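Local atomic coordinates of uncharacterized protein (Ruminococcus gnavus, PDB entry 4HYZ), a protein that is of unknown function but belongs to the DUF3887 family of the NTF2 clan and is made with a signal sequence, probably as a lipoprotein. Residues A[14-19]-A[105-110]; A[21-26]-A[101-106]; A[28-33]-A[54-59]. All coordinates share one frame; numbering follows the deposited sequence. Where two conformers were deposited one is given.

Contact 1: A[14-19]-A[105-110]. With SO4 (sulfate ion), chain D.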
loop_
_atom_site.group_PDB
_atom_site.type_symbol
_atom_site.label_atom_id
_atom_site.label_comp_id
_atom_site.label_asym_id
_atom_site.label_seq_id
_atom_site.Cartn_x
_atom_site.Cartn_y
_atom_site.Cartn_z
ATOM N N GLU A 14 16.950 -2.123 1.936
ATOM C CA GLU A 14 18.295 -2.291 1.399
ATOM C C GLU A 14 18.781 -3.747 1.577
ATOM O O GLU A 14 19.260 -4.322 0.615
ATOM C CB GLU A 14 19.232 -1.279 2.103
ATOM C CG GLU A 14 20.586 -1.048 1.456
ATOM C CD GLU A 14 21.592 -0.248 2.280
ATOM O OE1 GLU A 14 21.348 -0.011 3.487
ATOM O OE2 GLU A 14 22.660 0.091 1.721
ATOM N N THR A 15 18.605 -4.353 2.768
ATOM C CA THR A 15 19.001 -5.739 3.047
ATOM C C THR A 15 18.200 -6.690 2.158
ATOM O O THR A 15 18.763 -7.629 1.604
ATOM C CB THR A 15 18.777 -6.059 4.531
ATOM O OG1 THR A 15 19.550 -5.143 5.263
ATOM C CG2 THR A 15 19.218 -7.476 4.926
ATOM N N VAL A 16 16.888 -6.448 2.047
ATOM C CA VAL A 16 16.008 -7.307 1.268
ATOM C C VAL A 16 16.358 -7.210 -0.213
ATOM O O VAL A 16 16.486 -8.260 -0.835
ATOM C CB VAL A 16 14.519 -7.011 1.535
ATOM C CG1 VAL A 16 13.600 -7.750 0.528
ATOM C CG2 VAL A 16 14.175 -7.397 2.974
ATOM N N ARG A 17 16.537 -5.986 -0.758
ATOM C CA ARG A 17 16.891 -5.794 -2.165
ATOM C C ARG A 17 18.223 -6.490 -2.469
ATOM O O ARG A 17 18.316 -7.200 -3.449
ATOM C CB ARG A 17 16.955 -4.294 -2.533
ATOM C CG ARG A 17 17.369 -4.014 -3.997
ATOM C CD ARG A 17 17.473 -2.530 -4.318
ATOM N NE ARG A 17 18.289 -2.269 -5.517
ATOM C CZ ARG A 17 19.558 -1.867 -5.492
ATOM N NH1 ARG A 17 20.185 -1.700 -4.337
ATOM N NH2 ARG A 17 20.219 -1.663 -6.627
ATOM N N LYS A 18 19.238 -6.307 -1.606
ATOM C CA LYS A 18 20.557 -6.874 -1.781
ATOM C C LYS A 18 20.489 -8.415 -1.795
ATOM O O LYS A 18 21.080 -9.030 -2.704
ATOM C CB LYS A 18 21.549 -6.334 -0.736
ATOM C CG LYS A 18 22.978 -6.832 -0.935
ATOM C CD LYS A 18 23.896 -6.408 0.206
ATOM C CE LYS A 18 25.363 -6.720 -0.060
ATOM N NZ LYS A 18 25.737 -8.101 0.367
ATOM N N GLN A 19 19.731 -9.023 -0.856
ATOM C CA GLN A 19 19.586 -10.484 -0.798
ATOM C C GLN A 19 18.812 -11.026 -1.988
ATOM O O GLN A 19 19.157 -12.097 -2.474
ATOM C CB GLN A 19 18.910 -10.938 0.509
ATOM C CG GLN A 19 19.018 -12.455 0.734
ATOM C CD GLN A 19 20.440 -12.886 0.980
ATOM O OE1 GLN A 19 21.037 -12.520 1.988
ATOM N NE2 GLN A 19 21.061 -13.554 0.009
ATOM N N GLU A 105 12.718 -13.855 8.992
ATOM C CA GLU A 105 13.535 -12.822 9.639
ATOM C C GLU A 105 15.043 -13.135 9.571
ATOM O O GLU A 105 15.843 -12.196 9.636
ATOM C CB GLU A 105 13.098 -12.600 11.101
ATOM C CG GLU A 105 11.763 -11.870 11.224
ATOM C CD GLU A 105 11.781 -10.352 11.179
ATOM O OE1 GLU A 105 12.861 -9.773 10.929
ATOM O OE2 GLU A 105 10.696 -9.740 11.341
ATOM N N ASP A 106 15.424 -14.435 9.431
ATOM C CA ASP A 106 16.838 -14.838 9.283
ATOM C C ASP A 106 17.339 -14.607 7.861
ATOM O O ASP A 106 18.477 -14.946 7.555
ATOM C CB ASP A 106 17.061 -16.299 9.701
ATOM C CG ASP A 106 16.942 -16.517 11.197
ATOM O OD1 ASP A 106 16.908 -15.516 11.945
ATOM O OD2 ASP A 106 16.891 -17.687 11.623
HETATM N N MSE A 107 16.482 -14.052 6.979
HETATM C CA MSE A 107 16.819 -13.682 5.589
HETATM C C MSE A 107 17.114 -14.898 4.707
HETATM O O MSE A 107 17.911 -14.833 3.740
HETATM C CB MSE A 107 17.955 -12.631 5.540
HETATM C CG MSE A 107 17.460 -11.227 5.993
HETATM SE SE MSE A 107 15.937 -10.567 4.956
HETATM C CE MSE A 107 16.648 -10.622 3.144
ATOM N N ASN A 108 16.371 -15.980 4.982
ATOM C CA ASN A 108 16.417 -17.181 4.134
ATOM C C ASN A 108 15.091 -17.252 3.383
ATOM O O ASN A 108 14.095 -16.797 3.901
ATOM C CB ASN A 108 16.690 -18.409 4.960
ATOM C CG ASN A 108 18.042 -18.325 5.616
ATOM O OD1 ASN A 108 19.046 -17.996 4.990
ATOM N ND2 ASN A 108 18.111 -18.651 6.881
ATOM N N LEU A 109 15.079 -17.768 2.166
ATOM C CA LEU A 109 13.851 -17.807 1.362
ATOM C C LEU A 109 12.758 -18.719 1.919
ATOM O O LEU A 109 13.027 -19.820 2.397
ATOM C CB LEU A 109 14.160 -18.259 -0.075
ATOM C CG LEU A 109 15.025 -17.328 -0.929
ATOM C CD1 LEU A 109 15.588 -18.103 -2.149
ATOM C CD2 LEU A 109 14.230 -16.092 -1.379
ATOM N N VAL A 110 11.502 -18.262 1.793
ATOM C CA VAL A 110 10.343 -19.096 2.121
ATOM C C VAL A 110 9.548 -19.285 0.827
ATOM O O VAL A 110 8.670 -20.139 0.751
ATOM C CB VAL A 110 9.452 -18.566 3.283
ATOM C CG1 VAL A 110 10.204 -18.595 4.612
ATOM C CG2 VAL A 110 8.911 -17.170 2.988
HETATM S S SO4 D . 16.186 -20.434 9.147
HETATM O O1 SO4 D . 15.031 -20.786 9.961
HETATM O O2 SO4 D . 17.222 -19.895 10.037
HETATM O O3 SO4 D . 16.679 -21.664 8.394
HETATM O O4 SO4 D . 15.836 -19.391 8.222
#
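Met107, a selenomethionine, reaches from the turn between strands 95-103 and 109-113 to helix 13-28, the long helix that packs on the antiparallel sheet of this NTF2-clan fold. It is the one residue of 105-110 that touches 14-19, so the contact is a single flexible selenoether side chain laid on one helical face. The tight part lies at its end. The methyl CE sits 3.5 Å from CB of Gln19 and 3.9 Å from CA of Val16, close to the helix backbone. The unbranched Met107 chain gets there by bending twice, at chi2 (-56°) and chi3 (-57°), which turns CE along the helix. Val16 crosses it at about a right angle, its CG2 being 4.1 Å from SE. Gln19 gives only its aliphatic CB and CG here, sliding past Met107 in the opposite direction, while its amide NE2 is bonded to Asp23. Toward Thr15 the packing thins: CG2 of Thr15 and CG of Met107 are 4.3 Å apart, at the exposed margin, and the Thr15 hydroxyl pairs with Asp12 instead. On the solvent side of the turn, a sulfate, probably from the crystallisation liquor, is hydrogen-bonded by the backbone N of Lys41 and by Asn108, whose ND2 donates to sulfate O4 at 2.7 Å, with an almost straight N-H...O angle of 179°.

Contact 2: A[21-26]-A[101-106]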
loop_
_atom_site.group_PDB
_atom_site.type_symbol
_atom_site.label_atom_id
_atom_site.label_comp_id
_atom_site.label_asym_id
_atom_site.label_seq_id
_atom_site.Cartn_x
_atom_site.Cartn_y
_atom_site.Cartn_z
HETATM N N MSE A 21 18.646 -9.712 -5.049
HETATM C CA MSE A 21 19.531 -9.663 -6.224
HETATM C C MSE A 21 20.531 -10.832 -6.208
HETATM O O MSE A 21 20.748 -11.484 -7.242
HETATM C CB MSE A 21 20.261 -8.329 -6.292
HETATM C CG MSE A 21 19.315 -7.167 -6.586
HETATM SE SE MSE A 21 20.334 -5.551 -6.892
HETATM C CE MSE A 21 20.941 -5.172 -5.057
ATOM N N GLU A 22 21.088 -11.133 -5.027
ATOM C CA GLU A 22 22.026 -12.271 -4.867
ATOM C C GLU A 22 21.325 -13.594 -5.099
ATOM O O GLU A 22 21.845 -14.440 -5.790
ATOM C CB GLU A 22 22.636 -12.263 -3.470
ATOM C CG GLU A 22 23.738 -11.246 -3.351
ATOM C CD GLU A 22 24.104 -10.832 -1.948
ATOM O OE1 GLU A 22 23.376 -11.190 -0.995
ATOM O OE2 GLU A 22 25.082 -10.066 -1.818
ATOM N N ASP A 23 20.119 -13.757 -4.543
ATOM C CA ASP A 23 19.352 -14.991 -4.672
ATOM C C ASP A 23 18.877 -15.225 -6.114
ATOM O O ASP A 23 18.802 -16.375 -6.541
ATOM C CB ASP A 23 18.185 -14.998 -3.673
ATOM C CG ASP A 23 18.666 -15.139 -2.233
ATOM O OD1 ASP A 23 19.891 -15.375 -2.024
ATOM O OD2 ASP A 23 17.840 -14.985 -1.316
ATOM N N ILE A 24 18.582 -14.154 -6.874
ATOM C CA ILE A 24 18.181 -14.322 -8.281
ATOM C C ILE A 24 19.429 -14.710 -9.095
ATOM O O ILE A 24 19.324 -15.549 -9.984
ATOM C CB ILE A 24 17.435 -13.092 -8.851
ATOM C CG1 ILE A 24 16.033 -13.009 -8.220
ATOM C CG2 ILE A 24 17.362 -13.118 -10.401
ATOM C CD1 ILE A 24 15.425 -11.609 -8.278
ATOM N N GLU A 25 20.607 -14.157 -8.752
ATOM C CA GLU A 25 21.864 -14.535 -9.411
ATOM C C GLU A 25 22.188 -15.999 -9.138
ATOM O O GLU A 25 22.641 -16.685 -10.029
ATOM C CB GLU A 25 23.028 -13.659 -8.951
ATOM C CG GLU A 25 22.971 -12.234 -9.473
ATOM C CD GLU A 25 23.806 -11.241 -8.679
ATOM O OE1 GLU A 25 24.343 -11.595 -7.600
ATOM O OE2 GLU A 25 23.839 -10.066 -9.098
ATOM N N ILE A 26 21.931 -16.492 -7.926
ATOM C CA ILE A 26 22.163 -17.907 -7.575
ATOM C C ILE A 26 21.172 -18.771 -8.380
ATOM O O ILE A 26 21.564 -19.816 -8.873
ATOM C CB ILE A 26 22.097 -18.155 -6.036
ATOM C CG1 ILE A 26 23.309 -17.489 -5.287
ATOM C CG2 ILE A 26 22.048 -19.652 -5.719
ATOM C CD1 ILE A 26 22.889 -16.940 -3.709
ATOM N N LEU A 101 9.889 -12.822 -4.242
ATOM C CA LEU A 101 10.676 -13.517 -3.236
ATOM C C LEU A 101 10.184 -13.142 -1.873
ATOM O O LEU A 101 9.836 -11.985 -1.647
ATOM C CB LEU A 101 12.183 -13.154 -3.364
ATOM C CG LEU A 101 13.014 -13.922 -4.395
ATOM C CD1 LEU A 101 12.572 -13.620 -5.823
ATOM C CD2 LEU A 101 14.474 -13.555 -4.284
ATOM N N ALA A 102 10.179 -14.099 -0.953
ATOM C CA ALA A 102 9.783 -13.855 0.425
ATOM C C ALA A 102 10.807 -14.472 1.346
ATOM O O ALA A 102 11.364 -15.525 1.040
ATOM C CB ALA A 102 8.378 -14.398 0.697
ATOM N N TYR A 103 11.050 -13.812 2.470
ATOM C CA TYR A 103 12.054 -14.197 3.446
ATOM C C TYR A 103 11.500 -14.313 4.830
ATOM O O TYR A 103 10.593 -13.562 5.213
ATOM C CB TYR A 103 13.167 -13.107 3.483
ATOM C CG TYR A 103 13.973 -13.035 2.200
ATOM C CD1 TYR A 103 15.014 -13.929 1.957
ATOM C CD2 TYR A 103 13.675 -12.089 1.213
ATOM C CE1 TYR A 103 15.766 -13.864 0.782
ATOM C CE2 TYR A 103 14.433 -12.004 0.041
ATOM C CZ TYR A 103 15.469 -12.907 -0.174
ATOM O OH TYR A 103 16.200 -12.891 -1.334
ATOM N N ASP A 104 12.145 -15.160 5.634
ATOM C CA ASP A 104 11.870 -15.163 7.059
ATOM C C ASP A 104 12.825 -14.103 7.676
ATOM O O ASP A 104 13.652 -13.505 6.946
ATOM C CB ASP A 104 11.999 -16.574 7.670
ATOM C CG ASP A 104 13.380 -17.203 7.711
ATOM O OD1 ASP A 104 14.367 -16.537 7.298
ATOM O OD2 ASP A 104 13.494 -18.315 8.227
ATOM N N GLU A 105 12.718 -13.855 8.992
ATOM C CA GLU A 105 13.535 -12.822 9.639
ATOM C C GLU A 105 15.043 -13.135 9.571
ATOM O O GLU A 105 15.843 -12.196 9.636
ATOM C CB GLU A 105 13.098 -12.600 11.101
ATOM C CG GLU A 105 11.763 -11.870 11.224
ATOM C CD GLU A 105 11.781 -10.352 11.179
ATOM O OE1 GLU A 105 12.861 -9.773 10.929
ATOM O OE2 GLU A 105 10.696 -9.740 11.341
ATOM N N ASP A 106 15.424 -14.435 9.431
ATOM C CA ASP A 106 16.838 -14.838 9.283
ATOM C C ASP A 106 17.339 -14.607 7.861
ATOM O O ASP A 106 18.477 -14.946 7.555
ATOM C CB ASP A 106 17.061 -16.299 9.701
ATOM C CG ASP A 106 16.942 -16.517 11.197
ATOM O OD1 ASP A 106 16.908 -15.516 11.945
ATOM O OD2 ASP A 106 16.891 -17.687 11.623
#
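Tyr103 reaches from strand 95-103 to Asp23 on helix 13-28, and its hydroxyl OH donates a 2.7 Å hydrogen bond to Asp23 OD2. Asp23 is best followed outward from the helix. Its CB, directed at the strand, lies 3.7 Å from Tyr103 OH and 4.0 Å from CD2 of Leu101, a small apolar surface at the foot of a polar group. CG stands 3.5 Å from the tyrosine OH. With CG beside the backbone N (chi1 -70°), the carboxylate is carried across to the tyrosine. At the tip the two oxygens part company. OD2 lies in the plane of the Tyr103 ring, at its edge, 3.2 Å from CE1 as well as bonded to OH; the hydroxyl meets it from above the carboxylate plane, 41° out of it. OD1 takes a salt bridge from Arg38 NE and a hydrogen bond from Gln19 NE2, so the buried carboxylate is met by Arg38, Gln19 and Tyr103. Tyrosine suits its place because a long flat ring spans the gap between sheet and helix, packing against Leu109 and Ala20, and still ends in a donor. A phenylalanine at Tyr103 would probably leave Asp23 OD2 without this donor inside the protein. Beside the polar pair the contact is apolar: Leu101 CD1 approaches Ile24 CG1 at 4.3 Å, and Ile24 continues onto Ile88 and Val90 of the neighbouring strand. The short helix and strand axes run 10.7 Å apart at 120°, a long helix lying across the face of an antiparallel sheet, as in the alpha+beta fold of the NTF2 clan.

Contact 3: A[28-33]-A[54-59]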
loop_
_atom_site.group_PDB
_atom_site.type_symbol
_atom_site.label_atom_id
_atom_site.label_comp_id
_atom_site.label_asym_id
_atom_site.label_seq_id
_atom_site.Cartn_x
_atom_site.Cartn_y
_atom_site.Cartn_z
ATOM N N GLN A 28 19.886 -17.998 -11.366
ATOM C CA GLN A 28 20.361 -17.958 -12.762
ATOM C C GLN A 28 21.632 -18.788 -12.991
ATOM O O GLN A 28 21.925 -19.113 -14.137
ATOM C CB GLN A 28 20.620 -16.518 -13.235
ATOM C CG GLN A 28 19.355 -15.667 -13.373
ATOM C CD GLN A 28 19.661 -14.191 -13.495
ATOM O OE1 GLN A 28 20.796 -13.702 -13.289
ATOM N NE2 GLN A 28 18.647 -13.437 -13.814
ATOM N N SER A 29 22.401 -19.113 -11.929
ATOM C CA SER A 29 23.656 -19.866 -12.041
ATOM C C SER A 29 23.445 -21.318 -12.474
ATOM O O SER A 29 24.397 -21.965 -12.923
ATOM C CB SER A 29 24.405 -19.829 -10.712
ATOM O OG SER A 29 23.777 -20.654 -9.746
ATOM N N LYS A 30 22.198 -21.829 -12.340
ATOM C CA LYS A 30 21.762 -23.202 -12.687
ATOM C C LYS A 30 22.295 -24.225 -11.663
ATOM O O LYS A 30 22.124 -25.428 -11.856
ATOM C CB LYS A 30 22.127 -23.621 -14.141
ATOM C CG LYS A 30 21.652 -22.635 -15.212
ATOM C CD LYS A 30 21.865 -23.147 -16.629
ATOM C CE LYS A 30 21.808 -21.991 -17.600
ATOM N NZ LYS A 30 21.901 -22.416 -19.025
ATOM N N ASP A 31 22.892 -23.748 -10.554
ATOM C CA ASP A 31 23.385 -24.601 -9.467
ATOM C C ASP A 31 22.222 -24.829 -8.489
ATOM O O ASP A 31 21.980 -24.003 -7.600
ATOM C CB ASP A 31 24.608 -23.956 -8.778
ATOM C CG ASP A 31 25.300 -24.803 -7.737
ATOM O OD1 ASP A 31 24.652 -25.706 -7.176
ATOM O OD2 ASP A 31 26.472 -24.542 -7.452
ATOM N N TYR A 32 21.500 -25.947 -8.678
ATOM C CA TYR A 32 20.334 -26.325 -7.882
ATOM C C TYR A 32 20.630 -26.382 -6.369
ATOM O O TYR A 32 19.847 -25.856 -5.580
ATOM C CB TYR A 32 19.758 -27.679 -8.357
ATOM C CG TYR A 32 18.674 -28.213 -7.451
ATOM C CD1 TYR A 32 17.510 -27.483 -7.216
ATOM C CD2 TYR A 32 18.839 -29.412 -6.769
ATOM C CE1 TYR A 32 16.532 -27.940 -6.333
ATOM C CE2 TYR A 32 17.855 -29.895 -5.908
ATOM C CZ TYR A 32 16.710 -29.148 -5.678
ATOM O OH TYR A 32 15.751 -29.626 -4.825
ATOM N N GLU A 33 21.732 -27.042 -5.974
ATOM C CA GLU A 33 22.091 -27.198 -4.570
ATOM C C GLU A 33 22.412 -25.852 -3.894
ATOM O O GLU A 33 22.029 -25.690 -2.729
ATOM C CB GLU A 33 23.246 -28.214 -4.385
ATOM C CG GLU A 33 22.866 -29.640 -4.792
ATOM C CD GLU A 33 21.740 -30.348 -4.044
ATOM O OE1 GLU A 33 21.410 -29.933 -2.909
ATOM O OE2 GLU A 33 21.226 -31.358 -4.575
ATOM N N SER A 54 12.329 -26.697 -14.457
ATOM C CA SER A 54 11.202 -26.105 -15.185
ATOM C C SER A 54 11.384 -24.582 -15.222
ATOM O O SER A 54 11.178 -23.959 -16.266
ATOM C CB SER A 54 9.871 -26.482 -14.538
ATOM O OG SER A 54 9.625 -27.872 -14.674
ATOM N N TYR A 55 11.847 -24.002 -14.103
ATOM C CA TYR A 55 12.155 -22.576 -14.022
ATOM C C TYR A 55 13.327 -22.232 -14.992
ATOM O O TYR A 55 13.264 -21.222 -15.695
ATOM C CB TYR A 55 12.475 -22.152 -12.571
ATOM C CG TYR A 55 13.373 -20.937 -12.486
ATOM C CD1 TYR A 55 12.876 -19.656 -12.723
ATOM C CD2 TYR A 55 14.734 -21.067 -12.196
ATOM C CE1 TYR A 55 13.710 -18.535 -12.678
ATOM C CE2 TYR A 55 15.578 -19.955 -12.158
ATOM C CZ TYR A 55 15.059 -18.690 -12.378
ATOM O OH TYR A 55 15.892 -17.600 -12.328
ATOM N N LEU A 56 14.368 -23.080 -15.030
ATOM C CA LEU A 56 15.533 -22.877 -15.897
ATOM C C LEU A 56 15.131 -22.899 -17.373
ATOM O O LEU A 56 15.658 -22.101 -18.147
ATOM C CB LEU A 56 16.638 -23.910 -15.630
ATOM C CG LEU A 56 17.344 -23.885 -14.246
ATOM C CD1 LEU A 56 18.476 -24.898 -14.228
ATOM C CD2 LEU A 56 17.884 -22.482 -13.885
ATOM N N LYS A 57 14.173 -23.781 -17.751
ATOM C CA LYS A 57 13.622 -23.881 -19.109
ATOM C C LYS A 57 12.974 -22.537 -19.528
ATOM O O LYS A 57 13.282 -22.016 -20.597
ATOM C CB LYS A 57 12.586 -25.027 -19.201
ATOM C CG LYS A 57 13.158 -26.392 -19.556
ATOM N N ILE A 58 12.131 -21.961 -18.651
ATOM C CA ILE A 58 11.450 -20.678 -18.878
ATOM C C ILE A 58 12.489 -19.538 -18.862
ATOM O O ILE A 58 12.407 -18.633 -19.696
ATOM C CB ILE A 58 10.291 -20.455 -17.841
ATOM C CG1 ILE A 58 9.205 -21.548 -17.996
ATOM C CG2 ILE A 58 9.655 -19.071 -17.987
ATOM C CD1 ILE A 58 8.439 -21.877 -16.718
ATOM N N LEU A 59 13.465 -19.599 -17.930
ATOM C CA LEU A 59 14.544 -18.614 -17.788
ATOM C C LEU A 59 15.375 -18.505 -19.068
ATOM O O LEU A 59 15.641 -17.381 -19.503
ATOM C CB LEU A 59 15.462 -18.932 -16.580
ATOM C CG LEU A 59 16.719 -18.038 -16.407
ATOM C CD1 LEU A 59 16.338 -16.602 -16.071
ATOM C CD2 LEU A 59 17.667 -18.608 -15.365
#
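Leu59 and Leu56, one turn apart on helix 49-60, face Gln28 and Lys30 where helix 13-28 ends and the chain turns into helix 32-36, in the helical part of this NTF2-clan alpha+beta fold. Each leucine takes its own partner. The Leu59 side chain crosses Gln28 at about a right angle, so that its CD2 comes up against the base of the glutamine, 3.8 Å from CA and 3.9 Å from CG. The torsion chi1 of 174° places CG of Leu59 opposite its own backbone N and sends the branched end toward Gln28. Gln28 stretches out beyond CG, which lets its methylenes rest on the leucine while NE2 goes on to bond Tyr92 OH; a long amide suits a site that is greasy at its base and polar at its tip. Tyr55 joins from the side. Its OH is 4.1 Å from CG of Gln28, the amide and ring planes lie only 2° apart, and the hydroxyl is hydrogen-bonded to Tyr99 OH. Within the helix, CB of Leu59 lies over one face of the Tyr55 ring, offset toward its rim.

Lys30 runs obliquely over Leu56. This is the first residue to leave the helical conformation, and its positive phi of 73° ends the helical run and lets the chain turn off toward helix 32-36. Just after it, Asp31 is the N-cap of that helix, its OD1 accepting from Ser34 N. The extended lysine keeps its ammonium end on the surface, where NZ makes a long, weak ion pair with Glu60. Only its aliphatic start meets the leucine: CB lies 3.9 Å from CD1 of Leu56, and CG lies 4.0 Å from CD2.

Contacts 1 and 2 both fasten helix 13-28 to the same edge of the sheet, contact 2 through strand 95-103 and contact 1 through the turn that follows it, and they touch: Leu109 CD2 packs on Tyr103 CE1 at 3.5 Å. Contact 2 is the buried one and pairs a hydrogen-bonded acid with apolar neighbours. Contact 1, partly buried, relies on dispersion alone across its segments. Contact 3 lies on the surface about 15 Å from contact 2, centre to centre, and joins the far end of the same helix to helix 49-60, using leucines against the aliphatic parts of polar chains whose tips find partners in other residues.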